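Local coordinates for protein cytokinin riboside 5'-monophosphate phosphoribohydrolase (Streptomyces coelicolor, PDB 5ZI9) that is a probable enzyme of the LOG family, with a Rossmann-like alpha/beta domain built on a parallel beta sheet, at residues 74-79 / 106-111; 171-176 / 201-206. All blocks are in the same frame, centred on the assembly; numbering follows the deposited sequence.

How the interactions relate
After the N-terminal hairpin and helices, the chain enters the parallel sheet at strand 74-78, crosses through helix 88-102 and returns as strand 106-109, where interaction 1 closes the first loop. Strands 130-135 and 149-153 follow before the chain comes back as strand 167-172 on the other side of strand 74-78. Helix 177-191 then leads to strand 200-203, where interaction 2 closes a second loop. The two contacts are in series, neither nested nor crossed. They share one parallel sheet: Phe78 O lies 2.7 Å from Leu173 N and Phe78 N lies 3.1 Å from Val171 O, probable hydrogen bonds that join the two beta-alpha-beta units at the middle of the sheet.

Interaction 1. Residues 74-79 / 106-111; sequences AISVFG and AVITGG. With EDO (1,2-ethanediol), chain J.
Ala106 faces Ala74 on the neighbouring strand, their CB methyls 3.7 Å apart, while Ala106 O accepts a hydrogen bond from Ile75 N. Val107 turns to the opposite face of the sheet, the one that carries Ile75. Its CG1 methyl lies 4.1 Å from CG2 of Val77, and Leu100 of helix 88-102 covers both valines. Ile108 makes the central grip: its N donates to Ile75 O (3.0 Å), and its O takes Val77 N at 2.8 Å almost straight along the C=O axis (178°). Its side chain returns to the Ala74 face. CG1 is set beside the backbone N and the chain is extended beyond it (chi2 165°), which carries CD1 back over Ala74 CB at 3.5 Å. On the same face Ile108 CB meets Ser76 OG, likewise at 3.5 Å; that hydroxyl is hydrogen-bonded to Phe163 O. Thr109 ends the strand with CB and CG2 against Val77 O, each 3.8 Å away. Its OG1 stands between the backbone N and the carbonyl carbon (chi1 78°), where it accepts from Gly111 N at 2.9 Å; this ST turn bends the chain through Gly110, and Asn120 of helix 115-125 is a second partner of the hydroxyl. Beyond the end of the other strand, an ethanediol O2 donates to Gly79 O, accepts a weak bond from Gly79 N, and sits in plane at the edge of the Phe78 ring. Strand 74-78, helix 88-102 and strand 106-109 thus form a parallel beta-alpha-beta crossover, and the turn after Thr109 is consistent with the glycine-rich strand-turn-helix of Rossmann-type folds.

Interaction 2. Residues 171-176 / 201-206; sequences VVLPGG and VLFGSE
The beta-alpha-beta unit of strand 167-172, helix 177-191 and strand 200-203 closes where Val171 and Val172 run parallel beside Val201 and Leu202. Val201 O accepts from Val172 N at 2.8 Å, and Val172 O accepts from Phe203 N at 2.9 Å; the second donor is tilted 32° from the carbonyl plane. Val171 and Val201 share one face, covered by Val246 of helix 239-249, and on the other CB of Val172 meets CD2 of Leu202 at 4.2 Å, with Trp208 packed on both. Past the paired residues, the side chains of Leu173 and Phe203 run alongside each other. Phe203 CG is anti to the backbone N (chi1 -167°), which brings CB and the ring atom CD1 within 4.2 Å of Leu173 CD2; the side chain also packs on Ala92 of helix 88-102 and Val239 of helix 239-249. CD and CG of Pro174 lie against the Phe203 carbonyl, at 3.2 and 3.3 Å from Phe203 O. Lys224 of a second subunit packs on the same proline. Both strands then hand over to helices, with Gly176 and Gly204 at the N-cap positions. Pro174, Gly175 and Gly176 open the PGGxGT signature of LOG proteins, placed at the C-terminal ends of the strands of a Rossmann-like parallel sheet.

Interaction 1. Residues 74-79 / 106-111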
ATOM      1  N   ALA B  74       8.541  26.726   8.808  1.00 32.96           N
ATOM      2  CA  ALA B  74       9.555  26.434   9.824  1.00 30.99           C
ATOM      3  C   ALA B  74      10.948  26.582   9.326  1.00 29.07           C
ATOM      4  O   ALA B  74      11.171  26.645   8.131  1.00 30.37           O
ATOM      5  CB  ALA B  74       9.378  25.029  10.353  1.00 31.56           C
ATOM      6  N   ILE B  75      11.876  26.648  10.273  1.00 26.20           N
ATOM      7  CA  ILE B  75      13.309  26.590  10.008  1.00 25.79           C
ATOM      8  C   ILE B  75      13.883  25.425  10.816  1.00 23.66           C
ATOM      9  O   ILE B  75      13.516  25.237  11.954  1.00 23.43           O
ATOM     10  CB  ILE B  75      14.000  27.905  10.416  1.00 26.22           C
ATOM     11  CG1 ILE B  75      13.560  29.046   9.496  1.00 26.36           C
ATOM     12  CG2 ILE B  75      15.520  27.763  10.467  1.00 26.03           C
ATOM     13  CD1 ILE B  75      13.921  28.889   8.039  1.00 26.73           C
ATOM     14  N   SER B  76      14.775  24.654  10.221  1.00 22.78           N
ATOM     15  CA  SER B  76      15.360  23.507  10.905  1.00 23.12           C
ATOM     16  C   SER B  76      16.720  23.903  11.433  1.00 22.57           C
ATOM     17  O   SER B  76      17.555  24.372  10.663  1.00 21.35           O
ATOM     18  CB  SER B  76      15.486  22.289   9.987  1.00 22.83           C
ATOM     19  OG  SER B  76      14.230  21.669   9.807  1.00 22.46           O
ATOM     20  N   VAL B  77      16.927  23.696  12.740  1.00 23.39           N
ATOM     21  CA  VAL B  77      18.153  24.113  13.431  1.00 24.60           C
ATOM     22  C   VAL B  77      18.961  22.920  13.893  1.00 23.28           C
ATOM     23  O   VAL B  77      18.418  21.970  14.420  1.00 23.88           O
ATOM     24  CB  VAL B  77      17.826  25.047  14.619  1.00 24.89           C
ATOM     25  CG1 VAL B  77      19.112  25.496  15.323  1.00 24.86           C
ATOM     26  CG2 VAL B  77      17.037  26.228  14.086  1.00 24.22           C
ATOM     27  N   PHE B  78      20.260  22.989  13.668  1.00 24.26           N
ATOM     28  CA  PHE B  78      21.188  21.889  13.935  1.00 23.91           C
ATOM     29  C   PHE B  78      22.350  22.441  14.695  1.00 23.84           C
ATOM     30  O   PHE B  78      22.660  23.634  14.645  1.00 24.24           O
ATOM     31  CB  PHE B  78      21.730  21.269  12.638  1.00 25.10           C
ATOM     32  CG  PHE B  78      20.662  20.759  11.738  1.00 26.75           C
ATOM     33  CD1 PHE B  78      20.137  19.482  11.915  1.00 28.42           C
ATOM     34  CD2 PHE B  78      20.126  21.586  10.751  1.00 26.21           C
ATOM     35  CE1 PHE B  78      19.107  19.047  11.110  1.00 28.83           C
ATOM     36  CE2 PHE B  78      19.131  21.136   9.934  1.00 26.45           C
ATOM     37  CZ  PHE B  78      18.607  19.878  10.124  1.00 27.89           C
ATOM     38  N   GLY B  79      23.022  21.542  15.364  1.00 24.35           N
ATOM     39  CA  GLY B  79      24.153  21.898  16.160  1.00 25.86           C
ATOM     40  C   GLY B  79      24.432  20.769  17.106  1.00 27.06           C
ATOM     41  O   GLY B  79      23.594  19.877  17.286  1.00 28.58           O
ATOM     42  N   ALA B 106       8.189  28.302  12.719  1.00 32.43           N
ATOM     43  CA  ALA B 106       8.323  27.236  13.718  1.00 30.71           C
ATOM     44  C   ALA B 106       9.786  26.797  13.842  1.00 27.86           C
ATOM     45  O   ALA B 106      10.577  26.975  12.924  1.00 26.99           O
ATOM     46  CB  ALA B 106       7.433  26.071  13.355  1.00 30.67           C
ATOM     47  N   VAL B 107      10.161  26.226  14.966  1.00 26.22           N
ATOM     48  CA  VAL B 107      11.521  25.749  15.056  1.00 27.16           C
ATOM     49  C   VAL B 107      11.571  24.235  15.107  1.00 27.72           C
ATOM     50  O   VAL B 107      10.982  23.637  15.993  1.00 26.12           O
ATOM     51  CB  VAL B 107      12.234  26.351  16.252  1.00 26.87           C
ATOM     52  CG1 VAL B 107      13.672  25.817  16.355  1.00 26.96           C
ATOM     53  CG2 VAL B 107      12.222  27.865  16.103  1.00 26.49           C
ATOM     54  N   ILE B 108      12.294  23.638  14.155  1.00 28.19           N
ATOM     55  CA  ILE B 108      12.460  22.182  14.079  1.00 28.86           C
ATOM     56  C   ILE B 108      13.867  21.794  14.471  1.00 26.15           C
ATOM     57  O   ILE B 108      14.803  22.351  13.964  1.00 25.51           O
ATOM     58  CB  ILE B 108      12.159  21.636  12.664  1.00 29.72           C
ATOM     59  CG1 ILE B 108      10.704  21.899  12.257  1.00 28.09           C
ATOM     60  CG2 ILE B 108      12.374  20.122  12.636  1.00 31.98           C
ATOM     61  CD1 ILE B 108      10.455  21.712  10.783  1.00 28.08           C
ATOM     62  N   THR B 109      14.013  20.846  15.384  1.00 25.54           N
ATOM     63  CA  THR B 109      15.347  20.311  15.682  1.00 26.97           C
ATOM     64  C   THR B 109      15.405  18.787  15.768  1.00 26.38           C
ATOM     65  O   THR B 109      14.416  18.082  15.632  1.00 26.33           O
ATOM     66  CB  THR B 109      15.922  20.861  16.995  1.00 26.44           C
ATOM     67  OG1 THR B 109      15.311  20.171  18.081  1.00 27.35           O
ATOM     68  CG2 THR B 109      15.716  22.351  17.093  1.00 26.73           C
ATOM     69  N   GLY B 110      16.594  18.275  16.022  1.00 26.12           N
ATOM     70  CA  GLY B 110      16.728  16.856  16.316  1.00 25.08           C
ATOM     71  C   GLY B 110      16.100  16.377  17.607  1.00 24.19           C
ATOM     72  O   GLY B 110      16.068  15.171  17.824  1.00 23.84           O
ATOM     73  N   GLY B 111      15.632  17.294  18.470  1.00 23.70           N
ATOM     74  CA  GLY B 111      15.014  16.927  19.741  1.00 23.20           C
ATOM     75  C   GLY B 111      16.036  16.491  20.785  1.00 23.14           C
ATOM     76  O   GLY B 111      15.666  16.051  21.859  1.00 23.11           O
TER
HETATM   77  C1  EDO J 500      22.092  16.008  14.270  1.00 38.80           C
HETATM   78  O1  EDO J 500      20.640  16.085  14.337  1.00 38.20           O
HETATM   79  C2  EDO J 500      22.725  17.072  15.201  1.00 38.20           C
HETATM   80  O2  EDO J 500      22.073  18.355  15.076  1.00 33.97           O

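Interaction 2. Residues 171-176 / 201-206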
ATOM      1  N   VAL B 171      19.566  26.700   9.867  1.00 27.45           N
ATOM      2  CA  VAL B 171      20.536  27.428  10.632  1.00 27.53           C
ATOM      3  C   VAL B 171      21.384  26.395  11.370  1.00 27.02           C
ATOM      4  O   VAL B 171      20.874  25.491  12.011  1.00 25.22           O
ATOM      5  CB  VAL B 171      19.892  28.368  11.650  1.00 26.88           C
ATOM      6  CG1 VAL B 171      20.970  29.210  12.287  1.00 27.56           C
ATOM      7  CG2 VAL B 171      18.872  29.253  10.986  1.00 26.95           C
ATOM      8  N   VAL B 172      22.682  26.565  11.303  1.00 25.98           N
ATOM      9  CA  VAL B 172      23.541  25.546  11.733  1.00 27.56           C
ATOM     10  C   VAL B 172      24.442  26.146  12.758  1.00 30.00           C
ATOM     11  O   VAL B 172      25.374  26.861  12.435  1.00 30.47           O
ATOM     12  CB  VAL B 172      24.368  24.973  10.556  1.00 28.05           C
ATOM     13  CG1 VAL B 172      25.252  23.837  11.022  1.00 27.27           C
ATOM     14  CG2 VAL B 172      23.453  24.469   9.452  1.00 27.28           C
ATOM     15  N   LEU B 173      24.179  25.805  14.005  1.00 31.87           N
ATOM     16  CA  LEU B 173      25.112  26.100  15.072  1.00 34.66           C
ATOM     17  C   LEU B 173      26.316  25.167  15.024  1.00 33.36           C
ATOM     18  O   LEU B 173      26.264  24.098  14.420  1.00 34.06           O
ATOM     19  CB  LEU B 173      24.413  25.955  16.419  1.00 38.12           C
ATOM     20  CG  LEU B 173      23.392  27.061  16.655  1.00 39.93           C
ATOM     21  CD1 LEU B 173      22.199  26.486  17.377  1.00 40.13           C
ATOM     22  CD2 LEU B 173      24.016  28.203  17.442  1.00 42.49           C
ATOM     23  N   PRO B 174      27.407  25.560  15.687  1.00 31.77           N
ATOM     24  CA  PRO B 174      28.603  24.733  15.692  1.00 32.90           C
ATOM     25  C   PRO B 174      28.308  23.288  16.092  1.00 37.40           C
ATOM     26  O   PRO B 174      27.757  23.058  17.179  1.00 44.19           O
ATOM     27  CB  PRO B 174      29.483  25.428  16.735  1.00 31.86           C
ATOM     28  CG  PRO B 174      29.088  26.850  16.635  1.00 30.40           C
ATOM     29  CD  PRO B 174      27.600  26.798  16.462  1.00 29.49           C
ATOM     30  N   GLY B 175      28.654  22.333  15.229  1.00 35.95           N
ATOM     31  CA  GLY B 175      28.322  20.937  15.473  1.00 34.43           C
ATOM     32  C   GLY B 175      29.369  19.901  15.133  1.00 32.14           C
ATOM     33  O   GLY B 175      30.437  20.214  14.604  1.00 30.43           O
ATOM     34  N   GLY B 176      29.022  18.654  15.462  1.00 31.01           N
ATOM     35  CA  GLY B 176      29.799  17.476  15.113  1.00 29.44           C
ATOM     36  C   GLY B 176      29.426  16.860  13.778  1.00 28.77           C
ATOM     37  O   GLY B 176      28.759  17.463  12.903  1.00 27.88           O
ATOM     38  N   VAL B 201      22.428  29.117   6.860  1.00 27.16           N
ATOM     39  CA  VAL B 201      23.238  30.041   7.632  1.00 27.49           C
ATOM     40  C   VAL B 201      24.064  29.288   8.660  1.00 27.58           C
ATOM     41  O   VAL B 201      23.519  28.570   9.468  1.00 30.60           O
ATOM     42  CB  VAL B 201      22.291  31.026   8.402  1.00 29.02           C
ATOM     43  CG1 VAL B 201      23.078  31.955   9.336  1.00 26.97           C
ATOM     44  CG2 VAL B 201      21.374  31.800   7.432  1.00 27.94           C
ATOM     45  N   LEU B 202      25.370  29.502   8.701  1.00 29.78           N
ATOM     46  CA  LEU B 202      26.202  28.911   9.761  1.00 30.36           C
ATOM     47  C   LEU B 202      26.473  29.940  10.845  1.00 33.12           C
ATOM     48  O   LEU B 202      26.773  31.053  10.548  1.00 37.36           O
ATOM     49  CB  LEU B 202      27.538  28.409   9.224  1.00 30.34           C
ATOM     50  CG  LEU B 202      27.664  27.765   7.831  1.00 31.94           C
ATOM     51  CD1 LEU B 202      28.940  26.952   7.769  1.00 32.01           C
ATOM     52  CD2 LEU B 202      26.507  26.863   7.454  1.00 33.10           C
ATOM     53  N   PHE B 203      26.401  29.560  12.109  1.00 36.08           N
ATOM     54  CA  PHE B 203      26.666  30.468  13.189  1.00 34.46           C
ATOM     55  C   PHE B 203      28.006  30.120  13.806  1.00 34.50           C
ATOM     56  O   PHE B 203      28.194  28.989  14.222  1.00 35.86           O
ATOM     57  CB  PHE B 203      25.577  30.348  14.231  1.00 37.39           C
ATOM     58  CG  PHE B 203      25.607  31.456  15.218  1.00 43.87           C
ATOM     59  CD1 PHE B 203      26.456  31.403  16.338  1.00 43.60           C
ATOM     60  CD2 PHE B 203      24.831  32.588  15.016  1.00 46.40           C
ATOM     61  CE1 PHE B 203      26.504  32.454  17.243  1.00 43.44           C
ATOM     62  CE2 PHE B 203      24.874  33.634  15.930  1.00 47.53           C
ATOM     63  CZ  PHE B 203      25.708  33.564  17.046  1.00 42.92           C
ATOM     64  N   GLY B 204      28.924  31.089  13.880  1.00 33.98           N
ATOM     65  CA  GLY B 204      30.209  30.932  14.568  1.00 31.97           C
ATOM     66  C   GLY B 204      31.360  31.007  13.601  1.00 32.20           C
ATOM     67  O   GLY B 204      31.835  29.998  13.131  1.00 33.36           O
ATOM     68  N   SER B 205      31.845  32.198  13.303  1.00 34.89           N
ATOM     69  CA  SER B 205      32.907  32.344  12.277  1.00 35.57           C
ATOM     70  C   SER B 205      34.282  31.716  12.657  1.00 38.18           C
ATOM     71  O   SER B 205      34.997  31.220  11.762  1.00 36.44           O
ATOM     72  CB  SER B 205      33.058  33.809  11.866  1.00 34.71           C
ATOM     73  OG  SER B 205      33.450  34.586  12.972  1.00 34.66           O
ATOM     74  N   GLU B 206      34.630  31.715  13.949  1.00 39.36           N
ATOM     75  CA  GLU B 206      35.877  31.079  14.411  1.00 44.34           C
ATOM     76  C   GLU B 206      35.754  29.579  14.366  1.00 44.60           C
ATOM     77  O   GLU B 206      36.754  28.869  14.128  1.00 42.35           O
ATOM     78  CB  GLU B 206      36.256  31.498  15.819  1.00 47.12           C
ATOM     79  CG  GLU B 206      36.519  32.980  15.872  1.00 58.13           C
ATOM     80  CD  GLU B 206      36.979  33.431  17.230  1.00 67.70           C
ATOM     81  OE1 GLU B 206      36.155  34.018  17.983  1.00 70.97           O
ATOM     82  OE2 GLU B 206      38.162  33.179  17.537  1.00 73.90           O
TER